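Exotoxin 6 (Staphylococcus aureus subsp. aureus Mu50, PDB 4ZYS) is a staphylococcal superantigen-like exotoxin of unsettled function, with an OB-fold and a beta-grasp domain, and probably acts on host molecules, perhaps by binding sugars. Local coordinates at residues P105-K110 with S119-Y124; N46-I51 with Q81-S86; I69-L74 with G88-T93; S11-Y16 with S172-K177; G155-T160 with I192-K197. All blocks are in the same frame, centred on the assembly; numbering follows the deposited sequence. Where two conformers were deposited one is given.

Contact 1 of 5, residues P105-K110 with S119-Y124; sequences PILEIK and SLYQIY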
# COMPACT_ATOMS: atom_id res chain seq x y z
N PRO A 105 5.15 -14.25 -6.12
CA PRO A 105 4.64 -15.07 -5.01
C PRO A 105 3.33 -15.75 -5.41
O PRO A 105 2.74 -15.38 -6.44
CB PRO A 105 4.42 -14.03 -3.90
CG PRO A 105 4.11 -12.76 -4.63
CD PRO A 105 4.95 -12.80 -5.87
N ILE A 106 2.88 -16.73 -4.64
CA ILE A 106 1.61 -17.37 -4.95
C ILE A 106 0.54 -16.38 -4.61
O ILE A 106 0.63 -15.74 -3.56
CB ILE A 106 1.43 -18.72 -4.17
CG1 ILE A 106 2.34 -19.83 -4.71
CG2 ILE A 106 -0.04 -19.20 -4.13
CD1 ILE A 106 2.40 -19.97 -6.23
N LEU A 107 -0.42 -16.16 -5.51
CA LEU A 107 -1.55 -15.29 -5.20
C LEU A 107 -2.81 -16.07 -5.42
O LEU A 107 -3.04 -16.56 -6.51
CB LEU A 107 -1.58 -13.94 -5.97
CG LEU A 107 -2.92 -13.17 -5.85
CD1 LEU A 107 -3.15 -12.63 -4.40
CD2 LEU A 107 -3.05 -12.10 -6.91
N GLU A 108 -3.60 -16.22 -4.37
CA GLU A 108 -4.89 -16.91 -4.46
C GLU A 108 -5.97 -16.00 -3.94
O GLU A 108 -5.75 -15.30 -2.96
CB GLU A 108 -4.89 -18.23 -3.69
CG GLU A 108 -4.06 -19.33 -4.31
CD GLU A 108 -4.09 -20.59 -3.48
OE1 GLU A 108 -3.66 -20.55 -2.31
OE2 GLU A 108 -4.60 -21.62 -3.98
N ILE A 109 -7.13 -15.99 -4.62
CA ILE A 109 -8.29 -15.20 -4.22
C ILE A 109 -9.45 -16.17 -3.99
O ILE A 109 -9.81 -16.94 -4.88
CB ILE A 109 -8.63 -14.05 -5.22
CG1 ILE A 109 -7.40 -13.12 -5.43
CG2 ILE A 109 -9.88 -13.25 -4.72
CD1 ILE A 109 -7.62 -11.86 -6.20
N LYS A 110 -9.98 -16.16 -2.76
CA LYS A 110 -11.08 -17.03 -2.35
C LYS A 110 -12.31 -16.19 -2.09
O LYS A 110 -12.27 -15.33 -1.23
CB LYS A 110 -10.67 -17.85 -1.09
CG LYS A 110 -11.82 -18.59 -0.41
CD LYS A 110 -11.33 -19.72 0.48
CE LYS A 110 -12.39 -20.21 1.45
NZ LYS A 110 -13.47 -20.96 0.78
N SER A 119 -3.86 -16.61 -9.30
CA SER A 119 -3.68 -15.48 -10.20
C SER A 119 -2.21 -15.14 -10.26
O SER A 119 -1.50 -15.36 -9.28
CB SER A 119 -4.50 -14.29 -9.72
OG SER A 119 -4.48 -13.22 -10.66
N LEU A 120 -1.75 -14.63 -11.40
CA LEU A 120 -0.35 -14.20 -11.51
C LEU A 120 -0.19 -12.81 -10.84
O LEU A 120 -0.96 -11.89 -11.13
CB LEU A 120 0.09 -14.18 -12.99
CG LEU A 120 1.50 -13.67 -13.33
CD1 LEU A 120 2.60 -14.44 -12.58
CD2 LEU A 120 1.74 -13.76 -14.81
N TYR A 121 0.76 -12.69 -9.90
CA TYR A 121 1.07 -11.43 -9.23
C TYR A 121 2.58 -11.18 -9.29
O TYR A 121 3.36 -12.05 -8.89
CB TYR A 121 0.57 -11.43 -7.79
CG TYR A 121 0.64 -10.07 -7.14
CD1 TYR A 121 -0.10 -9.00 -7.64
CD2 TYR A 121 1.46 -9.84 -6.05
CE1 TYR A 121 -0.01 -7.73 -7.06
CE2 TYR A 121 1.54 -8.58 -5.45
CZ TYR A 121 0.81 -7.53 -5.98
OH TYR A 121 0.87 -6.29 -5.40
N GLN A 122 2.99 -10.04 -9.83
CA GLN A 122 4.43 -9.74 -9.97
C GLN A 122 4.87 -8.62 -9.01
O GLN A 122 4.28 -7.55 -9.02
CB GLN A 122 4.79 -9.35 -11.43
CG GLN A 122 4.40 -10.42 -12.43
CD GLN A 122 5.03 -10.37 -13.78
OE1 GLN A 122 5.57 -9.37 -14.26
NE2 GLN A 122 4.99 -11.50 -14.43
N ILE A 123 5.92 -8.89 -8.20
CA ILE A 123 6.56 -7.95 -7.27
C ILE A 123 7.87 -7.46 -7.92
O ILE A 123 8.66 -8.29 -8.37
CB ILE A 123 6.81 -8.57 -5.84
CG1 ILE A 123 5.49 -8.91 -5.09
CG2 ILE A 123 7.74 -7.70 -4.96
CD1 ILE A 123 4.64 -7.76 -4.74
N TYR A 124 8.10 -6.14 -7.98
CA TYR A 124 9.31 -5.60 -8.60
C TYR A 124 10.23 -4.93 -7.56
O TYR A 124 11.37 -4.57 -7.87
CB TYR A 124 8.93 -4.60 -9.71
CG TYR A 124 7.93 -5.15 -10.71
CD1 TYR A 124 8.29 -6.16 -11.61
CD2 TYR A 124 6.61 -4.71 -10.72
CE1 TYR A 124 7.37 -6.68 -12.52
CE2 TYR A 124 5.69 -5.20 -11.64
CZ TYR A 124 6.07 -6.19 -12.53
OH TYR A 124 5.16 -6.69 -13.42
O HOH W 1 1.52 -15.17 -8.83
O HOH W 2 -0.34 -17.54 -8.15
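Leu-107 and Pro-105 meet Ser-119 and Tyr-121 in a buried edge contact of the beta-grasp domain, where the chain leaves strand 117-119 beside strand 106-111. One direct backbone bond joins the segments, from Ser-119 N to Leu-107 O (2.9 Å). Past it the backbones part and two waters come between them. One accepts from Leu-107 N and lies 2.7 Å from Ser-119 O. The other accepts from Tyr-121 N and lies 2.7 Å from Pro-105 O. The side chains close the inner side. CG of Leu-107 is anti to the backbone N (chi1 168°). Beyond it, CD2 of Leu-107 touches CB of Ser-119 and CB of Tyr-121, each at 3.8 Å. Helix 130-145 packs on the same leucine through Leu-137 and Arg-140. Ile-192 of the central strand 189-196 touches Pro-105, Leu-107 and Tyr-121. The proline comes to the edge of the Tyr-121 ring, near its plane, with CG 4.2 Å from CD2. Its CD also lies 4.0 Å from CG1 of Ile-123.

Contact 2 of 5, residues N46-I51 with Q81-S86; sequences NQYSQI and QATNYS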
# COMPACT_ATOMS: atom_id res chain seq x y z
N ASN A 46 5.84 17.83 -12.01
CA ASN A 46 5.43 19.17 -11.57
C ASN A 46 4.17 19.16 -10.63
O ASN A 46 3.54 20.21 -10.43
CB ASN A 46 5.23 20.12 -12.76
CG ASN A 46 6.32 20.03 -13.82
OD1 ASN A 46 6.07 19.69 -14.98
ND2 ASN A 46 7.55 20.36 -13.45
N GLN A 47 3.86 17.98 -10.04
CA GLN A 47 2.77 17.77 -9.08
C GLN A 47 3.38 17.66 -7.68
O GLN A 47 4.28 16.84 -7.46
CB GLN A 47 1.93 16.50 -9.41
CG GLN A 47 1.49 16.33 -10.88
CD GLN A 47 0.79 17.54 -11.46
OE1 GLN A 47 -0.32 17.90 -11.07
NE2 GLN A 47 1.47 18.23 -12.36
N TYR A 48 2.91 18.47 -6.75
CA TYR A 48 3.41 18.47 -5.39
C TYR A 48 2.64 17.53 -4.47
O TYR A 48 1.41 17.56 -4.43
CB TYR A 48 3.33 19.86 -4.82
CG TYR A 48 4.48 20.17 -3.90
CD1 TYR A 48 5.67 20.70 -4.40
CD2 TYR A 48 4.39 19.92 -2.54
CE1 TYR A 48 6.74 20.97 -3.56
CE2 TYR A 48 5.45 20.21 -1.69
CZ TYR A 48 6.63 20.75 -2.20
OH TYR A 48 7.70 21.05 -1.39
N SER A 49 3.39 16.72 -3.70
CA SER A 49 2.82 15.84 -2.70
C SER A 49 3.53 16.00 -1.37
O SER A 49 4.76 16.04 -1.32
CB SER A 49 2.88 14.38 -3.13
OG SER A 49 2.07 14.18 -4.27
N GLN A 50 2.74 16.08 -0.30
CA GLN A 50 3.21 16.11 1.08
C GLN A 50 2.81 14.78 1.64
O GLN A 50 1.62 14.45 1.60
CB GLN A 50 2.63 17.30 1.88
CG GLN A 50 3.21 17.39 3.28
CD GLN A 50 2.31 18.13 4.25
OE1 GLN A 50 1.18 17.72 4.53
NE2 GLN A 50 2.84 19.18 4.89
N ILE A 51 3.77 13.98 2.08
CA ILE A 51 3.49 12.65 2.57
C ILE A 51 3.78 12.54 4.06
O ILE A 51 4.92 12.78 4.48
CB ILE A 51 4.30 11.57 1.79
CG1 ILE A 51 4.23 11.76 0.25
CG2 ILE A 51 3.90 10.15 2.22
CD1 ILE A 51 5.31 10.96 -0.58
N GLN A 81 -7.85 21.30 -3.40
CA GLN A 81 -6.47 21.68 -3.20
C GLN A 81 -5.56 20.91 -4.15
O GLN A 81 -5.60 19.68 -4.15
CB GLN A 81 -6.09 21.44 -1.75
CG GLN A 81 -4.64 21.68 -1.45
CD GLN A 81 -4.39 22.06 -0.03
OE1 GLN A 81 -3.29 22.48 0.30
NE2 GLN A 81 -5.39 21.95 0.85
N ALA A 82 -4.77 21.64 -4.96
CA ALA A 82 -3.83 21.06 -5.93
C ALA A 82 -2.83 20.07 -5.28
O ALA A 82 -2.64 18.97 -5.82
CB ALA A 82 -3.06 22.17 -6.63
N THR A 83 -2.21 20.45 -4.13
CA THR A 83 -1.23 19.63 -3.41
C THR A 83 -1.87 18.33 -2.92
O THR A 83 -2.97 18.34 -2.39
CB THR A 83 -0.61 20.43 -2.23
OG1 THR A 83 -0.01 21.62 -2.73
CG2 THR A 83 0.43 19.64 -1.47
N ASN A 84 -1.17 17.21 -3.14
CA ASN A 84 -1.62 15.91 -2.67
C ASN A 84 -1.11 15.63 -1.28
O ASN A 84 0.07 15.88 -0.99
CB ASN A 84 -1.14 14.78 -3.56
CG ASN A 84 -1.41 14.91 -5.02
OD1 ASN A 84 -2.50 15.33 -5.45
ND2 ASN A 84 -0.44 14.44 -5.79
N TYR A 85 -2.00 15.13 -0.43
CA TYR A 85 -1.65 14.75 0.93
C TYR A 85 -1.83 13.24 1.01
O TYR A 85 -2.93 12.75 0.87
CB TYR A 85 -2.50 15.53 1.97
CG TYR A 85 -2.25 17.03 1.92
CD1 TYR A 85 -1.09 17.58 2.44
CD2 TYR A 85 -3.16 17.89 1.31
CE1 TYR A 85 -0.83 18.94 2.34
CE2 TYR A 85 -2.90 19.25 1.20
CZ TYR A 85 -1.74 19.78 1.73
OH TYR A 85 -1.49 21.13 1.70
N SER A 86 -0.73 12.53 1.14
CA SER A 86 -0.73 11.08 1.17
C SER A 86 -0.10 10.59 2.48
O SER A 86 0.54 11.38 3.17
CB SER A 86 -0.01 10.53 -0.06
OG SER A 86 -0.24 9.14 -0.19
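Ser-49 and Asn-84 are neighbours on one face of the sheet, together with Ile-51 and Ser-86. ND2 of Asn-84 donates to OG of Ser-49 (2.9 Å), which lies 14° out of the amide plane. Arg-75 takes OD1 of the asparagine, so both ends of this amide have partners.

These residues sit on neighbouring parallel strands of the OB-fold domain, 47-52 and 84-92. The backbone bonds run from Asn-84 N to Tyr-48 O, from Gln-50 N to Asn-84 O (2.8 Å) and from Ser-86 N to Gln-50 O (3.1 Å).

Gln-50 and Tyr-85 cross obliquely on the other face. CG of Gln-50 is anti to the backbone N (chi1 -176°), and the chain runs extended beyond it. NE2 of its amide is hydrogen-bonded to the hydroxyl of Tyr-32. Tyr-85 has two deposited conformers. In the one given, the amide and ring planes are 67° apart, and OE1 of Gln-50 comes to the ring edge, 3.1 Å from CD1 of Tyr-85. In that conformer the tyrosine OH donates to OE1 of Gln-81.

Where the segments enter the sheet, Tyr-48 and Thr-83 run alongside each other in the same direction. CG2 of Thr-83 meets the ring edge at CD2 of Tyr-48 (4.1 Å). The hydroxyl of Tyr-48 is bonded to Asp-41.

Contact 3 of 5, residues I69-L74 with G88-T93; sequences IDVFIL and GGVTKT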
# COMPACT_ATOMS: atom_id res chain seq x y z
N ILE A 69 14.56 7.08 -3.07
CA ILE A 69 13.28 6.61 -2.58
C ILE A 69 12.33 6.28 -3.70
O ILE A 69 12.48 6.76 -4.83
CB ILE A 69 12.63 7.65 -1.59
CG1 ILE A 69 12.46 9.06 -2.22
CG2 ILE A 69 13.38 7.73 -0.27
CD1 ILE A 69 11.27 9.89 -1.69
N ASP A 70 11.34 5.43 -3.37
CA ASP A 70 10.21 5.12 -4.23
C ASP A 70 8.99 5.62 -3.53
O ASP A 70 8.95 5.61 -2.30
CB ASP A 70 10.09 3.61 -4.54
CG ASP A 70 11.26 3.03 -5.29
OD1 ASP A 70 12.10 3.82 -5.80
OD2 ASP A 70 11.37 1.78 -5.34
N VAL A 71 8.00 6.11 -4.28
CA VAL A 71 6.79 6.62 -3.66
C VAL A 71 5.58 5.97 -4.30
O VAL A 71 5.58 5.67 -5.49
CB VAL A 71 6.69 8.19 -3.65
CG1 VAL A 71 7.89 8.81 -2.93
CG2 VAL A 71 6.54 8.77 -5.06
N PHE A 72 4.57 5.70 -3.45
CA PHE A 72 3.25 5.18 -3.78
C PHE A 72 2.29 6.18 -3.15
O PHE A 72 2.11 6.16 -1.93
CB PHE A 72 3.07 3.75 -3.26
CG PHE A 72 1.81 3.10 -3.77
CD1 PHE A 72 0.60 3.24 -3.09
CD2 PHE A 72 1.81 2.35 -4.95
CE1 PHE A 72 -0.58 2.67 -3.57
CE2 PHE A 72 0.64 1.74 -5.42
CZ PHE A 72 -0.55 1.89 -4.72
N ILE A 73 1.77 7.11 -3.96
CA ILE A 73 0.95 8.24 -3.51
C ILE A 73 -0.53 8.06 -3.90
O ILE A 73 -0.88 7.89 -5.06
CB ILE A 73 1.54 9.59 -4.07
CG1 ILE A 73 2.97 9.86 -3.53
CG2 ILE A 73 0.60 10.82 -3.87
CD1 ILE A 73 3.80 10.80 -4.41
N LEU A 74 -1.37 8.17 -2.89
CA LEU A 74 -2.82 8.16 -2.96
C LEU A 74 -3.32 9.42 -2.22
O LEU A 74 -3.05 9.60 -1.04
CB LEU A 74 -3.37 6.85 -2.34
CG LEU A 74 -4.89 6.61 -2.42
CD1 LEU A 74 -5.18 5.15 -2.28
CD2 LEU A 74 -5.61 7.33 -1.28
N GLY A 88 2.24 7.44 4.25
CA GLY A 88 3.15 6.31 4.05
C GLY A 88 3.53 6.08 2.60
O GLY A 88 3.65 7.04 1.82
N GLY A 89 3.72 4.82 2.25
CA GLY A 89 4.10 4.40 0.90
C GLY A 89 5.43 4.90 0.40
O GLY A 89 5.64 4.97 -0.82
N VAL A 90 6.34 5.28 1.34
CA VAL A 90 7.69 5.76 1.02
C VAL A 90 8.64 4.68 1.44
O VAL A 90 8.67 4.27 2.60
CB VAL A 90 8.07 7.15 1.62
CG1 VAL A 90 9.41 7.63 1.04
CG2 VAL A 90 6.97 8.18 1.33
N THR A 91 9.35 4.15 0.45
CA THR A 91 10.28 3.03 0.61
C THR A 91 11.65 3.39 -0.02
O THR A 91 11.78 4.41 -0.69
CB THR A 91 9.67 1.76 -0.07
OG1 THR A 91 9.33 2.06 -1.42
CG2 THR A 91 8.43 1.22 0.65
N LYS A 92 12.67 2.54 0.23
CA LYS A 92 14.00 2.66 -0.34
C LYS A 92 13.95 2.08 -1.75
O LYS A 92 13.32 1.04 -1.96
CB LYS A 92 15.07 1.93 0.51
CG LYS A 92 15.17 2.38 1.98
CD LYS A 92 15.83 3.77 2.19
CE LYS A 92 15.65 4.29 3.60
NZ LYS A 92 16.66 5.32 3.96
N THR A 93 14.59 2.75 -2.70
CA THR A 93 14.62 2.29 -4.07
C THR A 93 15.49 1.02 -4.18
O THR A 93 16.34 0.77 -3.31
CB THR A 93 15.12 3.41 -4.99
OG1 THR A 93 14.67 3.11 -6.31
CG2 THR A 93 16.65 3.57 -4.98
O HOH W 3 2.27 8.25 -0.20
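Asp-70 and Thr-91 form a hydrogen-bonded antiparallel pair in the hairpin of strands 69-74 and 84-92, part of the OB-fold domain. Asp-70 N donates to Thr-91 O (2.9 Å), and Thr-91 N donates back to Asp-70 O. Further along, Phe-72 N donates to Gly-89 O (2.9 Å). There the strand gives way to two glycines with positive phi, and a water donates to both Phe-72 O and Gly-88 O.

The main polar side-chain contact is at the other end. OG1 of Thr-93 donates to OD1 of Asp-70 (2.7 Å) on its syn side, 19° out of the carboxylate plane. Asn-26 N also bonds to OD1, while Lys-125 makes a salt bridge to OD2 and a bond to Thr-91 OG1.

Apolar contacts involve Val-90. Its CG1 touches CD1 of Ile-69 (4.0 Å), and its CG2 lies 4.4 Å from CG1 of Val-71.

Strand 21-24 flanks strand 69-74. Ile-51 of strand 47-52 packs on Val-71 and Val-90, and helix 130-145 packs on Phe-72.

Contact 4 of 5, residues S11-Y16 with S172-K177; sequences SELKHY and SQKLEK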
# COMPACT_ATOMS: atom_id res chain seq x y z
N SER A 11 -19.32 1.53 0.02
CA SER A 11 -19.25 2.66 -0.91
C SER A 11 -18.01 3.49 -0.60
O SER A 11 -17.29 3.87 -1.52
CB SER A 11 -20.51 3.53 -0.82
OG SER A 11 -21.60 2.95 -1.51
N GLU A 12 -17.75 3.73 0.70
CA GLU A 12 -16.57 4.44 1.19
C GLU A 12 -15.30 3.66 0.81
O GLU A 12 -14.41 4.23 0.20
CB GLU A 12 -16.65 4.64 2.71
CG GLU A 12 -17.76 5.61 3.14
CD GLU A 12 -18.18 5.62 4.60
OE1 GLU A 12 -17.67 4.79 5.39
OE2 GLU A 12 -19.06 6.44 4.94
N LEU A 13 -15.25 2.36 1.12
CA LEU A 13 -14.11 1.48 0.79
C LEU A 13 -13.90 1.37 -0.74
O LEU A 13 -12.78 1.52 -1.22
CB LEU A 13 -14.32 0.09 1.43
CG LEU A 13 -14.45 0.08 2.98
CD1 LEU A 13 -15.11 -1.19 3.47
CD2 LEU A 13 -13.12 0.26 3.67
N LYS A 14 -14.98 1.24 -1.51
CA LYS A 14 -14.89 1.20 -2.96
C LYS A 14 -14.29 2.51 -3.50
O LYS A 14 -13.34 2.46 -4.28
CB LYS A 14 -16.25 0.94 -3.61
CG LYS A 14 -16.14 0.33 -5.01
CD LYS A 14 -17.49 0.30 -5.71
CE LYS A 14 -17.43 -0.28 -7.10
NZ LYS A 14 -16.89 0.69 -8.11
N HIS A 15 -14.82 3.67 -3.06
CA HIS A 15 -14.38 4.98 -3.50
C HIS A 15 -12.87 5.18 -3.19
O HIS A 15 -12.09 5.52 -4.09
CB HIS A 15 -15.23 6.09 -2.84
CG HIS A 15 -14.77 7.47 -3.21
ND1 HIS A 15 -15.07 8.03 -4.45
CD2 HIS A 15 -13.95 8.31 -2.53
CE1 HIS A 15 -14.48 9.22 -4.46
NE2 HIS A 15 -13.79 9.43 -3.33
N TYR A 16 -12.47 4.90 -1.94
CA TYR A 16 -11.09 5.04 -1.50
C TYR A 16 -10.15 4.15 -2.32
O TYR A 16 -9.15 4.65 -2.86
CB TYR A 16 -10.97 4.73 0.01
CG TYR A 16 -9.57 4.89 0.55
CD1 TYR A 16 -9.08 6.15 0.88
CD2 TYR A 16 -8.73 3.80 0.71
CE1 TYR A 16 -7.79 6.31 1.36
CE2 TYR A 16 -7.43 3.95 1.19
CZ TYR A 16 -6.96 5.21 1.50
OH TYR A 16 -5.69 5.37 1.97
N SER A 172 -12.69 -5.24 5.80
CA SER A 172 -13.85 -4.44 6.17
C SER A 172 -13.46 -3.03 6.64
O SER A 172 -14.34 -2.20 6.87
CB SER A 172 -14.69 -5.15 7.24
OG SER A 172 -14.05 -5.19 8.49
N GLN A 173 -12.14 -2.75 6.77
CA GLN A 173 -11.65 -1.42 7.16
C GLN A 173 -10.60 -0.98 6.20
O GLN A 173 -9.97 -1.85 5.60
CB GLN A 173 -11.00 -1.46 8.58
CG GLN A 173 -11.90 -1.91 9.74
CD GLN A 173 -13.04 -0.96 10.03
OE1 GLN A 173 -12.96 0.25 9.82
NE2 GLN A 173 -14.13 -1.51 10.57
N LYS A 174 -10.31 0.34 6.12
CA LYS A 174 -9.13 0.79 5.37
C LYS A 174 -7.91 0.27 6.14
O LYS A 174 -8.04 0.02 7.34
CB LYS A 174 -9.04 2.33 5.28
CG LYS A 174 -10.12 3.02 4.44
CD LYS A 174 -9.74 4.43 4.06
CE LYS A 174 -9.88 5.48 5.13
NZ LYS A 174 -9.29 6.77 4.70
N LEU A 175 -6.74 0.14 5.50
CA LEU A 175 -5.51 -0.25 6.22
C LEU A 175 -5.21 0.81 7.28
O LEU A 175 -5.45 2.00 7.01
CB LEU A 175 -4.34 -0.36 5.23
CG LEU A 175 -2.94 -0.65 5.78
CD1 LEU A 175 -2.87 -2.01 6.42
CD2 LEU A 175 -1.90 -0.53 4.66
N GLU A 176 -4.73 0.40 8.49
CA GLU A 176 -4.36 1.31 9.59
C GLU A 176 -3.33 2.31 9.07
O GLU A 176 -2.35 1.90 8.44
CB GLU A 176 -3.79 0.53 10.80
CG GLU A 176 -4.81 -0.34 11.51
CD GLU A 176 -4.97 -1.78 11.04
OE1 GLU A 176 -4.52 -2.12 9.92
OE2 GLU A 176 -5.58 -2.56 11.80
N LYS A 177 -3.56 3.60 9.30
CA LYS A 177 -2.70 4.68 8.84
C LYS A 177 -1.22 4.42 9.22
O LYS A 177 -0.36 4.57 8.35
CB LYS A 177 -3.19 6.03 9.37
CG LYS A 177 -4.38 6.57 8.59
CD LYS A 177 -4.79 7.95 9.10
CE LYS A 177 -6.26 8.26 8.91
NZ LYS A 177 -6.61 8.57 7.50
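CG of Tyr-16 stands anti to the backbone N (chi1 -178°). In Lys-174 an extended chi2 (-163°) sets CD over the ring, and the bend at chi3 (-77°) then turns CE. The two side chains meet at about a right angle, with the lysine lying over one face of the ring. Helix 10-17, near the N-terminus and counted with the OB-fold region, here meets the loop between strands 166-170 and 183-185 of the beta-grasp region. This is consistent with a junction between the two domains of the superantigen-like fold.

CD of Lys-174 sits over the centre of the Tyr-16 ring, a CH-pi contact 3.4 Å from the centroid and 8° off the normal. The ammonium lies off-centre, with NZ 4.2 Å from the same centroid. This off-centre cation-pi contact adds to the CH-pi contact of CD. Glu-76 bonds to the Tyr-16 hydroxyl and forms a long, weak ion pair with Lys-174 NZ.

One helix turn earlier, Leu-13 packs against the loop backbone. It also touches Tyr-148. Arg-138 of helix 130-145 bonds to the carbonyl of Gln-173. Of the leucine's two methyls, CD1 lies 3.6 Å from Ser-172 O, and CD2 lies 3.7 Å from Lys-174 N.

Contact 5 of 5, residues G155-T160 with I192-K197; sequences GQITIT and ILVEMK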
# COMPACT_ATOMS: atom_id res chain seq x y z
N GLY A 155 -13.65 -9.84 5.06
CA GLY A 155 -12.58 -10.77 4.75
C GLY A 155 -11.21 -10.31 5.19
O GLY A 155 -11.07 -9.34 5.95
N GLN A 156 -10.19 -10.98 4.67
CA GLN A 156 -8.81 -10.77 5.07
C GLN A 156 -7.83 -10.97 3.94
O GLN A 156 -8.02 -11.84 3.08
CB GLN A 156 -8.50 -11.82 6.15
CG GLN A 156 -7.47 -11.43 7.18
CD GLN A 156 -7.25 -12.53 8.19
OE1 GLN A 156 -6.28 -13.30 8.10
NE2 GLN A 156 -8.12 -12.61 9.18
N ILE A 157 -6.72 -10.22 4.01
CA ILE A 157 -5.54 -10.40 3.18
C ILE A 157 -4.49 -11.05 4.10
O ILE A 157 -4.26 -10.53 5.18
CB ILE A 157 -5.01 -9.11 2.50
CG1 ILE A 157 -5.99 -8.57 1.47
CG2 ILE A 157 -3.62 -9.35 1.87
CD1 ILE A 157 -5.80 -7.06 1.20
N THR A 158 -3.84 -12.15 3.67
CA THR A 158 -2.78 -12.79 4.45
C THR A 158 -1.52 -12.84 3.57
O THR A 158 -1.54 -13.45 2.50
CB THR A 158 -3.22 -14.14 5.02
OG1 THR A 158 -4.49 -13.97 5.65
CG2 THR A 158 -2.24 -14.71 6.03
N ILE A 159 -0.46 -12.12 3.98
CA ILE A 159 0.82 -12.08 3.29
C ILE A 159 1.79 -12.95 4.10
O ILE A 159 2.08 -12.63 5.25
CB ILE A 159 1.32 -10.62 3.02
CG1 ILE A 159 0.25 -9.85 2.18
CG2 ILE A 159 2.68 -10.63 2.30
CD1 ILE A 159 0.35 -8.32 2.19
N THR A 160 2.21 -14.08 3.53
CA THR A 160 3.12 -15.00 4.23
C THR A 160 4.54 -14.85 3.66
O THR A 160 4.74 -14.88 2.44
CB THR A 160 2.59 -16.44 4.14
OG1 THR A 160 1.24 -16.45 4.62
CG2 THR A 160 3.43 -17.42 4.94
N ILE A 192 0.28 -15.15 -0.91
CA ILE A 192 -0.71 -14.13 -0.64
C ILE A 192 -2.08 -14.79 -0.80
O ILE A 192 -2.34 -15.51 -1.76
CB ILE A 192 -0.57 -12.84 -1.49
CG1 ILE A 192 0.83 -12.19 -1.35
CG2 ILE A 192 -1.70 -11.80 -1.15
CD1 ILE A 192 1.14 -11.10 -2.47
N LEU A 193 -2.95 -14.54 0.18
CA LEU A 193 -4.31 -15.01 0.15
C LEU A 193 -5.22 -13.84 0.36
O LEU A 193 -5.01 -13.08 1.30
CB LEU A 193 -4.55 -16.12 1.23
CG LEU A 193 -6.00 -16.67 1.34
CD1 LEU A 193 -6.40 -17.42 0.07
CD2 LEU A 193 -6.16 -17.55 2.56
N VAL A 194 -6.21 -13.66 -0.53
CA VAL A 194 -7.25 -12.64 -0.37
C VAL A 194 -8.55 -13.41 -0.17
O VAL A 194 -9.00 -14.06 -1.10
CB VAL A 194 -7.35 -11.63 -1.55
CG1 VAL A 194 -8.38 -10.55 -1.24
CG2 VAL A 194 -6.00 -11.00 -1.87
N GLU A 195 -9.10 -13.41 1.05
CA GLU A 195 -10.36 -14.09 1.37
C GLU A 195 -11.48 -13.08 1.43
O GLU A 195 -11.36 -12.10 2.18
CB GLU A 195 -10.30 -14.81 2.74
CG GLU A 195 -9.56 -16.12 2.77
CD GLU A 195 -9.32 -16.66 4.17
OE1 GLU A 195 -8.55 -16.04 4.95
OE2 GLU A 195 -9.88 -17.74 4.47
N MSE A 196 -12.59 -13.32 0.70
CA MSE A 196 -13.77 -12.45 0.76
C MSE A 196 -14.93 -13.24 1.28
O MSE A 196 -15.03 -14.42 0.97
CB MSE A 196 -14.14 -11.86 -0.59
CG MSE A 196 -13.08 -11.01 -1.21
SE MSE A 196 -13.41 -10.88 -3.13
CE MSE A 196 -15.33 -10.52 -3.13
N LYS A 197 -15.82 -12.60 2.07
CA LYS A 197 -17.02 -13.23 2.65
C LYS A 197 -18.21 -12.23 2.60
O LYS A 197 -18.04 -11.11 2.08
CB LYS A 197 -16.76 -13.68 4.12
CG LYS A 197 -15.52 -14.54 4.35
CD LYS A 197 -15.29 -14.81 5.85
CE LYS A 197 -14.09 -15.70 6.09
NZ LYS A 197 -14.03 -16.17 7.50
OXT LYS A 197 -19.30 -12.55 3.13
O HOH W 4 -6.59 -14.30 4.00
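Ile-157 and Val-194 stand next to each other with their side chains directed alike, and CG1 of the isoleucine is 4.1 Å from both CG1 and CG2 of the valine. Beside them CG1 of Ile-159 meets CG1 of Ile-192 (4.3 Å).

The backbones beneath form a regular antiparallel pair in the beta-grasp sheet. Gln-156 and Glu-195 exchange two bonds, with Glu-195 N 2.8 Å from Gln-156 O. Thr-158 and Leu-193 exchange two more. CA of Gly-155 approaches Glu-195 O at 3.1 Å, a CA-H...O contact.

On the other face a water bridges the strands. It lies 2.7 Å from Thr-158 OG1 and 2.8 Å from Glu-195 OE1.

Strands 106-111 and 166-170 flank the pair. Leu-137 of helix 130-145 packs on Ile-157 and Ile-192.

The two faces thus differ in chemistry. Ile-157 and Ile-192 pack on the helix. The other face carries Gln-156, Thr-158 and Glu-195 beside Leu-193, so it is mixed, with a bound water among the polar groups.

Overall arrangement
Contacts 2 and 3 belong to the OB-fold domain and share strand 84-92. They join where Ser-86 OG bonds to Leu-74 O (3.0 Å). Contacts 1 and 5 belong to the beta-grasp sheet, with centres 11 Å apart. Their strands 106-111 and 189-196 are neighbours, and Ile-106 O lies 2.7 Å from Ile-192 N, a probable hydrogen bond. Contacts 2 and 5 lie on opposite sides of the chain's centre, about 31 Å apart between centres. Contact 4 probably lies between the two domains. Its Tyr-16 CE1 touches Leu-74 CD2 of contact 3 at 3.6 Å, and its nearest atoms are about 4 Å from contact 5. Contacts 1, 2 and 3 are nested in the long chain loop that contact 4 closes.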